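Local coordinates for protein complement component 1, q subcomponent, A chain (Danio rerio, PDB 5HBA) that probably takes part in innate immunity as the A chain of complement C1q, this piece being its globular C1q domain, the recognition module of the family, at residues T13-Y18 and Q117-L122. Sequence-based numbering, arbitrary orientation.
Sequences TSQAQY and QMPKRL. With SO4 (sulfate ion), chain D.
Two waters bridge these extended backbones beside a single direct hydrogen bond, Ala16 N to Lys120 O (2.9 Å, 169° at the hydrogen), and a third ties a side chain to the opposite backbone. The first water can donate to Ser14 O (2.7 Å) and accepts from Leu122 N (2.9 Å); the second donates to Ala16 O (2.7 Å) and accepts from Lys120 N (2.9 Å). The third links Tyr18 OH and Met118 O, 2.6 Å from each. The chains run roughly antiparallel, their end-to-end directions 126° apart, with CA atoms 4.1 Å apart at Gln15 and Arg121 and 5.3 Å apart at Gln17 and Pro119, an irregular, partly water-mediated pairing.

Pro119 points toward 13-18, its CB 3.4 Å from Ala16 O and its CG 3.6 Å from Gln15 OE1. Tyr18 (chi1 m) brings its ring beside the proline, CE2 3.8 Å from Pro119 CA. Arg121 (m, t, p) places one face of its guanidinium against Thr13 CA; Arg121 CG is 3.3 Å from Thr13 O. A sulfate, probably from the crystallisation liquor, accepts from Thr13 N (2.9 Å to O3) and Ser14 N (3.2 Å to O2).

Inward, Ala16 CB meets Leu122 CB at 3.9 Å. The contact lies at the surface of the C1q/TNF-type beta sandwich, where short strand 15-16 borders the beginning of strand 120-133; Lys120 NZ bonds to the carbonyls of Glu59 and Arg61, and Leu122 packs on Ala56 of strand 48-59.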
ATOM      1  N   THR A  13      -5.051  -7.445  22.627  1.00 27.39           N
ATOM      2  CA  THR A  13      -6.393  -7.918  22.957  1.00 29.90           C
ATOM      3  C   THR A  13      -7.361  -6.740  23.091  1.00 24.53           C
ATOM      4  O   THR A  13      -8.556  -6.882  22.851  1.00 27.63           O
ATOM      5  CB  THR A  13      -6.383  -8.771  24.264  1.00 31.06           C
ATOM      6  OG1 THR A  13      -5.451  -9.852  24.122  1.00 38.38           O
ATOM      7  CG2 THR A  13      -7.772  -9.353  24.577  1.00 29.29           C
ATOM      8  N   SER A  14      -6.844  -5.570  23.454  1.00 26.75           N
ATOM      9  CA  SER A  14      -7.706  -4.404  23.676  1.00 27.19           C
ATOM     10  C   SER A  14      -8.438  -3.981  22.409  1.00 25.36           C
ATOM     11  O   SER A  14      -7.869  -3.997  21.313  1.00 23.64           O
ATOM     12  CB  SER A  14      -6.893  -3.220  24.187  1.00 26.82           C
ATOM     13  OG  SER A  14      -6.265  -3.526  25.418  1.00 37.00           O
ATOM     14  N   GLN A  15      -9.699  -3.597  22.558  1.00 26.49           N
ATOM     15  CA  GLN A  15     -10.471  -3.118  21.425  1.00 28.19           C
ATOM     16  C   GLN A  15      -9.960  -1.736  21.071  1.00 24.06           C
ATOM     17  O   GLN A  15      -9.484  -1.014  21.944  1.00 22.92           O
ATOM     18  CB  GLN A  15     -11.958  -3.062  21.779  1.00 25.98           C
ATOM     19  CG  GLN A  15     -12.565  -4.436  22.098  1.00 25.29           C
ATOM     20  CD  GLN A  15     -13.856  -4.334  22.895  1.00 30.42           C
ATOM     21  OE1 GLN A  15     -14.121  -3.317  23.549  1.00 26.11           O
ATOM     22  NE2 GLN A  15     -14.670  -5.383  22.837  1.00 31.22           N
ATOM     23  N   ALA A  16     -10.025  -1.389  19.788  1.00 21.97           N
ATOM     24  CA  ALA A  16      -9.637  -0.060  19.324  1.00 22.94           C
ATOM     25  C   ALA A  16     -10.888   0.807  19.202  1.00 25.33           C
ATOM     26  O   ALA A  16     -11.751   0.541  18.368  1.00 25.32           O
ATOM     27  CB  ALA A  16      -8.913  -0.154  17.974  1.00 24.45           C
ATOM     28  N   GLN A  17     -10.968   1.842  20.032  1.00 23.63           N
ATOM     29  CA  GLN A  17     -12.117   2.741  20.094  1.00 26.06           C
ATOM     30  C   GLN A  17     -12.446   3.370  18.746  1.00 26.39           C
ATOM     31  O   GLN A  17     -11.540   3.725  17.988  1.00 20.16           O
ATOM     32  CB  GLN A  17     -11.821   3.862  21.079  1.00 23.28           C
ATOM     33  CG  GLN A  17     -11.734   3.417  22.525  1.00 34.47           C
ATOM     34  CD  GLN A  17     -13.090   3.046  23.085  1.00 39.32           C
ATOM     35  OE1 GLN A  17     -14.062   3.799  22.949  1.00 41.53           O
ATOM     36  NE2 GLN A  17     -13.170   1.877  23.707  1.00 44.17           N
ATOM     37  N   TYR A  18     -13.737   3.517  18.458  1.00 25.21           N
ATOM     38  CA  TYR A  18     -14.169   4.252  17.275  1.00 26.28           C
ATOM     39  C   TYR A  18     -13.900   5.747  17.450  1.00 26.76           C
ATOM     40  O   TYR A  18     -14.003   6.291  18.563  1.00 24.83           O
ATOM     41  CB  TYR A  18     -15.656   4.031  17.009  1.00 23.82           C
ATOM     42  CG  TYR A  18     -16.003   2.648  16.486  1.00 29.31           C
ATOM     43  CD1 TYR A  18     -15.427   2.159  15.313  1.00 28.88           C
ATOM     44  CD2 TYR A  18     -16.934   1.848  17.142  1.00 26.53           C
ATOM     45  CE1 TYR A  18     -15.760   0.896  14.814  1.00 27.93           C
ATOM     46  CE2 TYR A  18     -17.274   0.581  16.648  1.00 29.10           C
ATOM     47  CZ  TYR A  18     -16.678   0.119  15.489  1.00 29.11           C
ATOM     48  OH  TYR A  18     -17.002  -1.123  15.007  1.00 38.27           O
ATOM     49  N   GLN A 117     -22.851   0.233  18.869  1.00 25.97           N
ATOM     50  CA  GLN A 117     -21.888  -0.772  18.424  1.00 27.80           C
ATOM     51  C   GLN A 117     -20.635  -0.765  19.314  1.00 28.98           C
ATOM     52  O   GLN A 117     -20.087   0.296  19.627  1.00 30.09           O
ATOM     53  CB  GLN A 117     -21.504  -0.547  16.961  1.00 28.66           C
ATOM     54  CG  GLN A 117     -22.707  -0.397  16.030  1.00 31.98           C
ATOM     55  CD  GLN A 117     -22.303  -0.275  14.577  1.00 37.08           C
ATOM     56  OE1 GLN A 117     -21.536  -1.092  14.069  1.00 35.15           O
ATOM     57  NE2 GLN A 117     -22.810   0.754  13.899  1.00 34.43           N
ATOM     58  N   MET A 118     -20.195  -1.945  19.726  1.00 27.33           N
ATOM     59  CA  MET A 118     -18.994  -2.066  20.547  1.00 29.69           C
ATOM     60  C   MET A 118     -17.747  -2.003  19.667  1.00 26.82           C
ATOM     61  O   MET A 118     -17.733  -2.566  18.577  1.00 26.85           O
ATOM     62  CB  MET A 118     -19.013  -3.392  21.325  1.00 27.97           C
ATOM     63  CG  MET A 118     -20.065  -3.459  22.441  1.00 31.06           C
ATOM     64  SD  MET A 118     -19.923  -4.938  23.484  1.00 35.68           S
ATOM     65  CE  MET A 118     -18.214  -4.886  23.930  1.00 27.64           C
ATOM     66  N   PRO A 119     -16.685  -1.326  20.136  1.00 26.32           N
ATOM     67  CA  PRO A 119     -15.444  -1.323  19.350  1.00 28.59           C
ATOM     68  C   PRO A 119     -14.874  -2.745  19.253  1.00 30.66           C
ATOM     69  O   PRO A 119     -15.269  -3.605  20.046  1.00 22.92           O
ATOM     70  CB  PRO A 119     -14.509  -0.433  20.172  1.00 27.73           C
ATOM     71  CG  PRO A 119     -15.080  -0.436  21.564  1.00 27.52           C
ATOM     72  CD  PRO A 119     -16.562  -0.556  21.387  1.00 27.63           C
ATOM     73  N   LYS A 120     -13.995  -3.010  18.289  1.00 29.35           N
ATOM     74  CA  LYS A 120     -13.442  -4.359  18.156  1.00 29.49           C
ATOM     75  C   LYS A 120     -11.930  -4.348  18.167  1.00 27.90           C
ATOM     76  O   LYS A 120     -11.297  -3.300  17.977  1.00 20.46           O
ATOM     77  CB  LYS A 120     -13.883  -5.036  16.849  1.00 27.20           C
ATOM     78  CG  LYS A 120     -15.280  -4.751  16.371  1.00 34.13           C
ATOM     79  CD  LYS A 120     -15.475  -5.413  14.993  1.00 38.61           C
ATOM     80  CE  LYS A 120     -16.309  -4.556  14.048  1.00 38.89           C
ATOM     81  NZ  LYS A 120     -16.227  -5.030  12.623  1.00 38.43           N
ATOM     82  N   ARG A 121     -11.353  -5.528  18.360  1.00 23.58           N
ATOM     83  CA  ARG A 121      -9.913  -5.695  18.231  1.00 25.21           C
ATOM     84  C   ARG A 121      -9.489  -5.275  16.839  1.00 27.04           C
ATOM     85  O   ARG A 121     -10.262  -5.399  15.867  1.00 26.28           O
ATOM     86  CB  ARG A 121      -9.494  -7.153  18.449  1.00 28.99           C
ATOM     87  CG  ARG A 121      -9.759  -7.698  19.834  1.00 35.59           C
ATOM     88  CD  ARG A 121      -9.095  -9.078  20.002  1.00 34.23           C
ATOM     89  NE  ARG A 121      -7.674  -9.014  19.647  1.00 40.90           N
ATOM     90  CZ  ARG A 121      -6.823 -10.039  19.708  1.00 49.43           C
ATOM     91  NH1 ARG A 121      -7.233 -11.234  20.119  1.00 50.66           N
ATOM     92  NH2 ARG A 121      -5.554  -9.864  19.360  1.00 49.89           N
ATOM     93  N   LEU A 122      -8.261  -4.781  16.728  1.00 25.43           N
ATOM     94  CA  LEU A 122      -7.772  -4.314  15.433  1.00 25.23           C
ATOM     95  C   LEU A 122      -6.287  -4.588  15.272  1.00 25.30           C
ATOM     96  O   LEU A 122      -5.471  -4.127  16.071  1.00 25.69           O
ATOM     97  CB  LEU A 122      -8.042  -2.818  15.268  1.00 25.28           C
ATOM     98  CG  LEU A 122      -7.475  -2.113  14.027  1.00 26.05           C
ATOM     99  CD1 LEU A 122      -8.303  -2.440  12.781  1.00 22.21           C
ATOM    100  CD2 LEU A 122      -7.431  -0.600  14.268  1.00 20.97           C
TER
HETATM  101  S   SO4 D 201      -3.225  -6.722  25.714  1.00 31.77           S
HETATM  102  O1  SO4 D 201      -2.045  -5.981  26.145  1.00 34.22           O
HETATM  103  O2  SO4 D 201      -4.294  -5.782  25.386  1.00 34.44           O
HETATM  104  O3  SO4 D 201      -2.916  -7.509  24.515  1.00 31.59           O
HETATM  105  O4  SO4 D 201      -3.691  -7.630  26.765  1.00 34.66           O
HETATM  106  O   HOH W   1      -6.606  -4.646  19.060  1.00 26.64           O
HETATM  107  O   HOH W   2     -13.131  -0.870  16.495  1.00 27.91           O
HETATM  108  O   HOH W   3     -18.497  -2.968  16.154  1.00 38.17           O